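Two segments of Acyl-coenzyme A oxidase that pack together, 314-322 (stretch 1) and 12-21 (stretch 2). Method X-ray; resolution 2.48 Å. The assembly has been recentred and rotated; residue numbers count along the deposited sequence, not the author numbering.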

# COMPACT_ATOMS: atom_id res chain seq x y z
N THR B 314 -16.40 5.82 -2.78
CA THR B 314 -17.27 6.91 -3.21
C THR B 314 -18.68 6.77 -2.63
O THR B 314 -19.29 7.77 -2.22
CB THR B 314 -17.31 7.00 -4.75
OG1 THR B 314 -15.96 6.98 -5.28
CG2 THR B 314 -18.05 8.25 -5.21
N ARG B 315 -19.20 5.54 -2.55
CA ARG B 315 -20.46 5.34 -1.82
C ARG B 315 -20.34 5.78 -0.36
O ARG B 315 -21.19 6.53 0.14
CB ARG B 315 -20.87 3.86 -1.92
CG ARG B 315 -21.46 3.50 -3.27
CD ARG B 315 -21.55 2.00 -3.43
NE ARG B 315 -22.20 1.65 -4.69
CZ ARG B 315 -22.46 0.41 -5.09
NH1 ARG B 315 -22.13 -0.62 -4.33
NH2 ARG B 315 -23.07 0.22 -6.24
N TYR B 316 -19.28 5.34 0.33
CA TYR B 316 -19.06 5.74 1.72
C TYR B 316 -18.91 7.25 1.85
O TYR B 316 -19.41 7.84 2.82
CB TYR B 316 -17.84 5.01 2.28
CG TYR B 316 -17.52 5.39 3.71
CD1 TYR B 316 -18.33 4.96 4.76
CD2 TYR B 316 -16.43 6.17 4.02
CE1 TYR B 316 -18.05 5.33 6.07
CE2 TYR B 316 -16.14 6.53 5.32
CZ TYR B 316 -16.95 6.11 6.34
OH TYR B 316 -16.65 6.48 7.64
N SER B 317 -18.25 7.90 0.89
CA SER B 317 -18.13 9.36 0.94
C SER B 317 -19.48 10.05 0.80
O SER B 317 -19.66 11.16 1.32
CB SER B 317 -17.20 9.87 -0.16
OG SER B 317 -15.85 9.44 0.00
N ALA B 318 -20.45 9.39 0.17
CA ALA B 318 -21.79 9.97 0.05
C ALA B 318 -22.59 9.80 1.34
O ALA B 318 -23.41 10.67 1.68
CB ALA B 318 -22.54 9.33 -1.13
N VAL B 319 -22.35 8.73 2.11
CA VAL B 319 -23.11 8.50 3.33
C VAL B 319 -22.41 9.05 4.58
O VAL B 319 -23.08 9.29 5.60
CB VAL B 319 -23.41 7.00 3.47
CG1 VAL B 319 -23.85 6.43 2.14
CG2 VAL B 319 -22.23 6.22 4.00
N ARG B 320 -21.09 9.26 4.53
CA ARG B 320 -20.32 9.77 5.66
C ARG B 320 -20.38 11.29 5.72
O ARG B 320 -19.93 11.97 4.80
CB ARG B 320 -18.87 9.30 5.53
CG ARG B 320 -17.91 9.81 6.58
CD ARG B 320 -18.40 9.45 7.97
NE ARG B 320 -17.34 9.61 8.94
CZ ARG B 320 -17.26 8.97 10.11
NH1 ARG B 320 -18.21 8.10 10.47
NH2 ARG B 320 -16.21 9.20 10.89
N ARG B 321 -20.92 11.84 6.81
CA ARG B 321 -20.96 13.28 7.05
C ARG B 321 -19.94 13.64 8.12
O ARG B 321 -19.93 13.02 9.19
CB ARG B 321 -22.37 13.72 7.45
CG ARG B 321 -23.33 13.80 6.25
CD ARG B 321 -24.75 14.05 6.65
NE ARG B 321 -25.66 14.09 5.50
CZ ARG B 321 -25.91 15.19 4.79
NH1 ARG B 321 -25.30 16.32 5.13
NH2 ARG B 321 -26.76 15.18 3.77
N GLN B 322 -19.08 14.62 7.86
CA GLN B 322 -17.97 14.88 8.79
C GLN B 322 -17.40 16.26 8.52
O GLN B 322 -16.97 16.55 7.40
CB GLN B 322 -16.86 13.82 8.66
CG GLN B 322 -15.87 13.73 9.85
CD GLN B 322 -16.43 13.02 11.11
OE1 GLN B 322 -15.72 12.88 12.12
NE2 GLN B 322 -17.70 12.58 11.05
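Stretch 2 12-21: DNPDLTAERL

Stretch 2 is a short loop followed by a helix that begins at Pro14, and it crosses the last turns of the helix 314-319 from far away in sequence. The N-to-C directions of the two helices make an angle of 115°, and their axes approach to 8.4 Å. This is close packing, and an alanine lies at its centre: Ala318 and Leu16 have CA atoms 5.4 Å apart, and the CA atoms of Val319 and Asp15 are separated by 5.5 Å.

Asp12 makes no contact with stretch 1. Asn13 follows with polyproline-like backbone angles (phi/psi -53/120) and chi1 t, and does two jobs. As the N-cap its OD1 accepts from Asp15 N at 2.8 Å, tying down a backbone amide of the first helical turn, while its ND2 lies 3.6 Å from Val319 CB. Pro14 opens the helix, out of reach of stretch 1.

Asp15 points its CA-to-CB bond toward stretch 1, and its CB sits 3.5 Å from Ala318 O. Its carboxylate meets Arg321, just beyond the C-terminal end of the other helix, in a two-pronged salt bridge: Arg321 NH2 donates to Asp15 OD1 at 2.9 Å and Arg321 NE to Asp15 OD2 at 3.0 Å. Both bonds are nearly straight, and OD1 lies at the edge of the guanidinium, near its plane. A water joins the same junction, donating to Asp15 OD2 at 2.7 Å and to Val319 O at 2.4 Å, so a backbone carbonyl at the helix end is linked to the acid as well.

Leu16 supplies the apolar contact. Its CA-to-CB bond points sideways, but with chi1 t and chi2 p the end of the side chain comes nearer: CD1 is 3.9 Å from Ala318 CB and 4.1 Å from Arg315 CG, while CB is 4.1 Å from Val319 CG1. Thr17 and Ala18 then turn out of contact.

One turn after Asp15, the CA-to-CB bond of Glu19 again points toward stretch 1, and its CG rests 3.7 Å from Ala318 CB. The small methyl thus receives both a leucine branch and the aliphatic part of a glutamate. Arg20 reaches back with its end, placing NH2 3.5 Å from Arg315 NE. These are two donors of like charge, not a bond; Arg20 NH2 is hydrogen-bonded elsewhere in the structure.

The rule to read is economical: a small residue at the crossing, a leucine laid against it, and a paired salt bridge just past the helix end.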

# COMPACT_ATOMS: atom_id res chain seq x y z
N ASP B 12 -33.27 2.84 0.14
CA ASP B 12 -31.84 3.09 0.22
C ASP B 12 -31.57 4.33 1.07
O ASP B 12 -32.45 5.18 1.27
CB ASP B 12 -31.25 3.28 -1.17
CG ASP B 12 -31.21 1.99 -2.00
OD1 ASP B 12 -31.46 0.87 -1.47
OD2 ASP B 12 -30.87 2.09 -3.20
N ASN B 13 -30.35 4.43 1.56
CA ASN B 13 -29.91 5.61 2.29
C ASN B 13 -30.15 6.87 1.46
O ASN B 13 -29.60 6.99 0.36
CB ASN B 13 -28.42 5.49 2.60
CG ASN B 13 -27.90 6.62 3.48
OD1 ASN B 13 -28.39 7.75 3.43
ND2 ASN B 13 -26.90 6.31 4.28
N PRO B 14 -30.95 7.82 1.94
CA PRO B 14 -31.27 8.99 1.11
C PRO B 14 -30.06 9.82 0.75
O PRO B 14 -30.09 10.53 -0.26
CB PRO B 14 -32.27 9.78 1.96
CG PRO B 14 -32.07 9.32 3.34
CD PRO B 14 -31.56 7.90 3.28
N ASP B 15 -28.99 9.77 1.55
CA ASP B 15 -27.77 10.48 1.18
C ASP B 15 -27.10 9.86 -0.04
O ASP B 15 -26.53 10.57 -0.87
CB ASP B 15 -26.82 10.52 2.38
CG ASP B 15 -27.19 11.63 3.36
OD1 ASP B 15 -27.86 12.61 2.92
OD2 ASP B 15 -26.85 11.52 4.56
N LEU B 16 -27.16 8.54 -0.17
CA LEU B 16 -26.62 7.88 -1.35
C LEU B 16 -27.57 8.02 -2.54
O LEU B 16 -27.14 8.34 -3.65
CB LEU B 16 -26.36 6.41 -1.04
CG LEU B 16 -25.70 5.55 -2.10
CD1 LEU B 16 -24.44 6.20 -2.60
CD2 LEU B 16 -25.39 4.20 -1.50
N THR B 17 -28.87 7.82 -2.31
CA THR B 17 -29.85 8.06 -3.37
C THR B 17 -29.76 9.48 -3.95
O THR B 17 -29.85 9.66 -5.17
CB THR B 17 -31.26 7.78 -2.85
OG1 THR B 17 -31.32 6.41 -2.44
CG2 THR B 17 -32.26 8.00 -3.95
N ALA B 18 -29.57 10.50 -3.10
CA ALA B 18 -29.43 11.86 -3.61
C ALA B 18 -28.28 11.98 -4.61
O ALA B 18 -28.39 12.71 -5.61
CB ALA B 18 -29.20 12.84 -2.45
N GLU B 19 -27.18 11.26 -4.38
CA GLU B 19 -26.07 11.30 -5.32
C GLU B 19 -26.37 10.53 -6.60
O GLU B 19 -25.70 10.74 -7.62
CB GLU B 19 -24.80 10.74 -4.67
CG GLU B 19 -24.29 11.55 -3.48
CD GLU B 19 -23.99 12.98 -3.86
OE1 GLU B 19 -23.52 13.22 -5.02
OE2 GLU B 19 -24.23 13.88 -3.01
N ARG B 20 -27.34 9.62 -6.57
CA ARG B 20 -27.70 8.86 -7.75
C ARG B 20 -28.72 9.59 -8.61
O ARG B 20 -28.68 9.46 -9.85
CB ARG B 20 -28.24 7.48 -7.33
CG ARG B 20 -27.13 6.59 -6.73
CD ARG B 20 -27.65 5.24 -6.19
NE ARG B 20 -26.58 4.24 -6.07
CZ ARG B 20 -26.55 3.28 -5.15
NH1 ARG B 20 -27.50 3.16 -4.23
NH2 ARG B 20 -25.56 2.41 -5.14
N LEU B 21 -29.59 10.40 -7.99
CA LEU B 21 -30.63 11.11 -8.72
C LEU B 21 -30.08 12.16 -9.68
O LEU B 21 -30.78 12.53 -10.62
CB LEU B 21 -31.61 11.76 -7.74
CG LEU B 21 -32.52 10.76 -7.02
CD1 LEU B 21 -33.32 11.46 -5.94
CD2 LEU B 21 -33.42 10.05 -8.01
O HOH W 1 -25.48 9.30 5.42